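Local coordinates for protein CmeC (Campylobacter jejuni, PDB 4MT4) that probably forms the outer-membrane exit channel of a multidrug efflux system, as a trimeric member of the outer membrane factor family, at residues B[252-261]-B[432-443]. Numbering follows the deposited sequence.
Sequences VFNLKEFDIP and KYSYANSIVDVI
F253 lies flat on helix 411-445, its ring centred over the methyl of A436 in a CH-pi contact: CB of A436 stands 4.0 Å from the F253 ring centroid, only 5° off the ring normal. With CG anti to the backbone N (chi1 174°), the ring is laid over A436. K432 CG meets its rim in the ring plane, and CE2 of F253 in turn lies at the edge of the Y435 ring. At the base of the side chain, F253 CB packs 3.5 Å from CE1 of Y433, whose hydroxyl accepts a weak but fairly straight hydrogen bond from F253 N (3.3 Å to Y433 OH, 163° at the hydrogen). This is the one hydrogen bond across the contact; the rest is mainly apolar packing, with K432 CD 3.6 Å from F253 O. L255 adds CD2, 3.5 Å from CE2 of Y435. Further along, I439 puts CG2 over one face of F258, offset toward the ring's rim, and its CD1 meets I260 CD1 at 3.8 Å. I260 also sets CG2 against CG1 of I443, 3.9 Å away, and CD1 near V442. The solvent side is looser: exposed V252 only brushes the Y433 hydroxyl, and K256, turned outward, forms a salt bridge with D42. An irregular linker between helices 240-245 and 273-293 here packs along a long helix, consistent with the family's periplasmic helical barrel, apart from the four-stranded sheet; F41 meets F253 and F258, helix 129-195 flanks Y433 and A436, and helix 339-405 borders L255, K432 and Y435.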
# COMPACT_ATOMS: atom_id res chain seq x y z
N VAL B 252 -20.65 26.06 -13.36
CA VAL B 252 -19.37 26.53 -13.87
C VAL B 252 -18.62 27.39 -12.85
O VAL B 252 -19.22 28.26 -12.21
CB VAL B 252 -19.55 27.33 -15.19
CG1 VAL B 252 -18.37 28.27 -15.44
CG2 VAL B 252 -19.74 26.39 -16.36
N PHE B 253 -17.33 27.13 -12.70
CA PHE B 253 -16.49 27.90 -11.79
C PHE B 253 -16.14 29.26 -12.39
O PHE B 253 -15.58 29.34 -13.48
CB PHE B 253 -15.21 27.13 -11.46
CG PHE B 253 -14.22 27.92 -10.64
CD1 PHE B 253 -14.38 28.04 -9.27
CD2 PHE B 253 -13.13 28.52 -11.24
CE1 PHE B 253 -13.48 28.77 -8.52
CE2 PHE B 253 -12.22 29.25 -10.49
CZ PHE B 253 -12.39 29.37 -9.13
N ASN B 254 -16.46 30.32 -11.65
CA ASN B 254 -16.10 31.67 -12.06
C ASN B 254 -15.03 32.26 -11.14
O ASN B 254 -15.10 32.13 -9.92
CB ASN B 254 -17.33 32.57 -12.08
CG ASN B 254 -17.96 32.66 -13.46
OD1 ASN B 254 -17.53 31.98 -14.39
ND2 ASN B 254 -18.97 33.51 -13.59
N LEU B 255 -14.05 32.91 -11.75
CA LEU B 255 -12.89 33.42 -11.02
C LEU B 255 -13.27 34.50 -10.01
O LEU B 255 -13.73 35.58 -10.38
CB LEU B 255 -11.84 33.96 -12.00
CG LEU B 255 -10.44 34.31 -11.47
CD1 LEU B 255 -10.36 35.76 -10.98
CD2 LEU B 255 -10.00 33.34 -10.39
N LYS B 256 -13.08 34.18 -8.73
CA LYS B 256 -13.22 35.16 -7.66
C LYS B 256 -11.95 35.13 -6.81
O LYS B 256 -11.03 34.37 -7.10
CB LYS B 256 -14.45 34.88 -6.81
CG LYS B 256 -14.48 33.48 -6.20
CD LYS B 256 -15.69 33.28 -5.29
CE LYS B 256 -15.59 34.15 -4.05
NZ LYS B 256 -16.70 33.89 -3.10
N GLU B 257 -11.91 35.95 -5.77
CA GLU B 257 -10.79 35.93 -4.84
C GLU B 257 -11.17 35.21 -3.55
O GLU B 257 -12.25 35.42 -3.01
CB GLU B 257 -10.31 37.35 -4.53
CG GLU B 257 -9.25 37.42 -3.44
CD GLU B 257 -7.97 36.68 -3.80
OE1 GLU B 257 -7.73 36.46 -5.01
OE2 GLU B 257 -7.21 36.33 -2.88
N PHE B 258 -10.26 34.36 -3.07
CA PHE B 258 -10.52 33.56 -1.88
C PHE B 258 -9.64 34.00 -0.71
O PHE B 258 -8.46 34.30 -0.89
CB PHE B 258 -10.29 32.08 -2.18
CG PHE B 258 -11.18 31.53 -3.26
CD1 PHE B 258 -10.82 31.62 -4.59
CD2 PHE B 258 -12.38 30.92 -2.93
CE1 PHE B 258 -11.64 31.12 -5.58
CE2 PHE B 258 -13.21 30.42 -3.92
CZ PHE B 258 -12.84 30.51 -5.24
N ASP B 259 -10.22 34.02 0.49
CA ASP B 259 -9.47 34.36 1.69
C ASP B 259 -8.66 33.17 2.19
O ASP B 259 -9.04 32.49 3.15
CB ASP B 259 -10.42 34.85 2.79
CG ASP B 259 -11.69 34.02 2.89
OD1 ASP B 259 -11.76 32.96 2.23
OD2 ASP B 259 -12.61 34.42 3.63
N ILE B 260 -7.53 32.92 1.54
CA ILE B 260 -6.65 31.82 1.92
C ILE B 260 -5.24 32.34 2.21
O ILE B 260 -4.85 33.38 1.68
CB ILE B 260 -6.58 30.75 0.81
CG1 ILE B 260 -6.04 31.34 -0.49
CG2 ILE B 260 -7.95 30.13 0.58
CD1 ILE B 260 -5.89 30.33 -1.61
N PRO B 261 -4.49 31.63 3.06
CA PRO B 261 -3.12 32.03 3.40
C PRO B 261 -2.21 32.15 2.17
O PRO B 261 -2.38 31.41 1.20
CB PRO B 261 -2.64 30.90 4.31
CG PRO B 261 -3.88 30.37 4.93
CD PRO B 261 -4.93 30.47 3.86
N LYS B 432 -8.63 26.46 -15.63
CA LYS B 432 -9.68 27.05 -14.81
C LYS B 432 -9.97 26.22 -13.56
O LYS B 432 -10.11 26.76 -12.46
CB LYS B 432 -10.96 27.21 -15.63
CG LYS B 432 -12.05 28.03 -14.96
CD LYS B 432 -13.22 28.22 -15.90
CE LYS B 432 -12.76 28.78 -17.24
NZ LYS B 432 -13.87 28.86 -18.24
N TYR B 433 -10.05 24.90 -13.73
CA TYR B 433 -10.41 24.01 -12.63
C TYR B 433 -9.17 23.44 -11.95
O TYR B 433 -9.24 22.87 -10.87
CB TYR B 433 -11.32 22.90 -13.13
CG TYR B 433 -12.65 23.42 -13.62
CD1 TYR B 433 -13.72 23.58 -12.76
CD2 TYR B 433 -12.82 23.79 -14.95
CE1 TYR B 433 -14.93 24.08 -13.21
CE2 TYR B 433 -14.02 24.29 -15.41
CZ TYR B 433 -15.07 24.43 -14.53
OH TYR B 433 -16.27 24.93 -14.99
N SER B 434 -8.02 23.60 -12.60
CA SER B 434 -6.75 23.32 -11.94
C SER B 434 -6.48 24.42 -10.92
O SER B 434 -5.82 24.19 -9.91
CB SER B 434 -5.60 23.24 -12.95
OG SER B 434 -5.76 22.12 -13.81
N TYR B 435 -7.01 25.61 -11.19
CA TYR B 435 -6.89 26.72 -10.27
C TYR B 435 -7.86 26.55 -9.10
O TYR B 435 -7.53 26.90 -7.97
CB TYR B 435 -7.15 28.06 -10.97
CG TYR B 435 -6.99 29.24 -10.04
CD1 TYR B 435 -5.73 29.67 -9.65
CD2 TYR B 435 -8.10 29.93 -9.55
CE1 TYR B 435 -5.58 30.75 -8.80
CE2 TYR B 435 -7.95 31.00 -8.70
CZ TYR B 435 -6.69 31.41 -8.33
OH TYR B 435 -6.54 32.49 -7.48
N ALA B 436 -9.04 26.02 -9.39
CA ALA B 436 -10.03 25.73 -8.36
C ALA B 436 -9.48 24.69 -7.39
O ALA B 436 -9.62 24.83 -6.18
CB ALA B 436 -11.33 25.25 -8.99
N ASN B 437 -8.85 23.66 -7.94
CA ASN B 437 -8.24 22.61 -7.12
C ASN B 437 -6.97 23.09 -6.44
O ASN B 437 -6.54 22.52 -5.43
CB ASN B 437 -7.94 21.38 -7.97
CG ASN B 437 -9.19 20.64 -8.40
OD1 ASN B 437 -10.28 20.90 -7.88
ND2 ASN B 437 -9.05 19.72 -9.34
N SER B 438 -6.36 24.14 -6.98
CA SER B 438 -5.16 24.72 -6.38
C SER B 438 -5.54 25.44 -5.09
O SER B 438 -4.76 25.50 -4.15
CB SER B 438 -4.47 25.68 -7.34
OG SER B 438 -5.19 26.90 -7.47
N ILE B 439 -6.75 25.99 -5.07
CA ILE B 439 -7.28 26.63 -3.87
C ILE B 439 -7.45 25.60 -2.76
O ILE B 439 -7.08 25.84 -1.61
CB ILE B 439 -8.64 27.32 -4.14
CG1 ILE B 439 -8.51 28.35 -5.26
CG2 ILE B 439 -9.16 27.98 -2.88
CD1 ILE B 439 -7.55 29.48 -4.95
N VAL B 440 -8.01 24.45 -3.13
CA VAL B 440 -8.25 23.37 -2.19
C VAL B 440 -6.94 22.83 -1.60
O VAL B 440 -6.86 22.57 -0.40
CB VAL B 440 -9.02 22.21 -2.86
CG1 VAL B 440 -9.27 21.08 -1.88
CG2 VAL B 440 -10.32 22.72 -3.44
N ASP B 441 -5.93 22.68 -2.45
CA ASP B 441 -4.63 22.18 -2.02
C ASP B 441 -4.02 23.06 -0.94
O ASP B 441 -3.42 22.56 0.02
CB ASP B 441 -3.67 22.07 -3.21
CG ASP B 441 -3.99 20.88 -4.10
OD1 ASP B 441 -4.51 19.87 -3.58
OD2 ASP B 441 -3.71 20.95 -5.32
N VAL B 442 -4.17 24.38 -1.09
CA VAL B 442 -3.69 25.33 -0.09
C VAL B 442 -4.48 25.17 1.21
O VAL B 442 -3.89 25.07 2.29
CB VAL B 442 -3.82 26.78 -0.58
CG1 VAL B 442 -3.47 27.76 0.54
CG2 VAL B 442 -2.94 27.02 -1.80
N ILE B 443 -5.80 25.13 1.09
CA ILE B 443 -6.67 24.92 2.24
C ILE B 443 -6.36 23.60 2.93
O ILE B 443 -6.29 23.54 4.16
CB ILE B 443 -8.16 24.94 1.82
CG1 ILE B 443 -8.53 26.31 1.22
CG2 ILE B 443 -9.05 24.62 3.01
CD1 ILE B 443 -9.95 26.39 0.71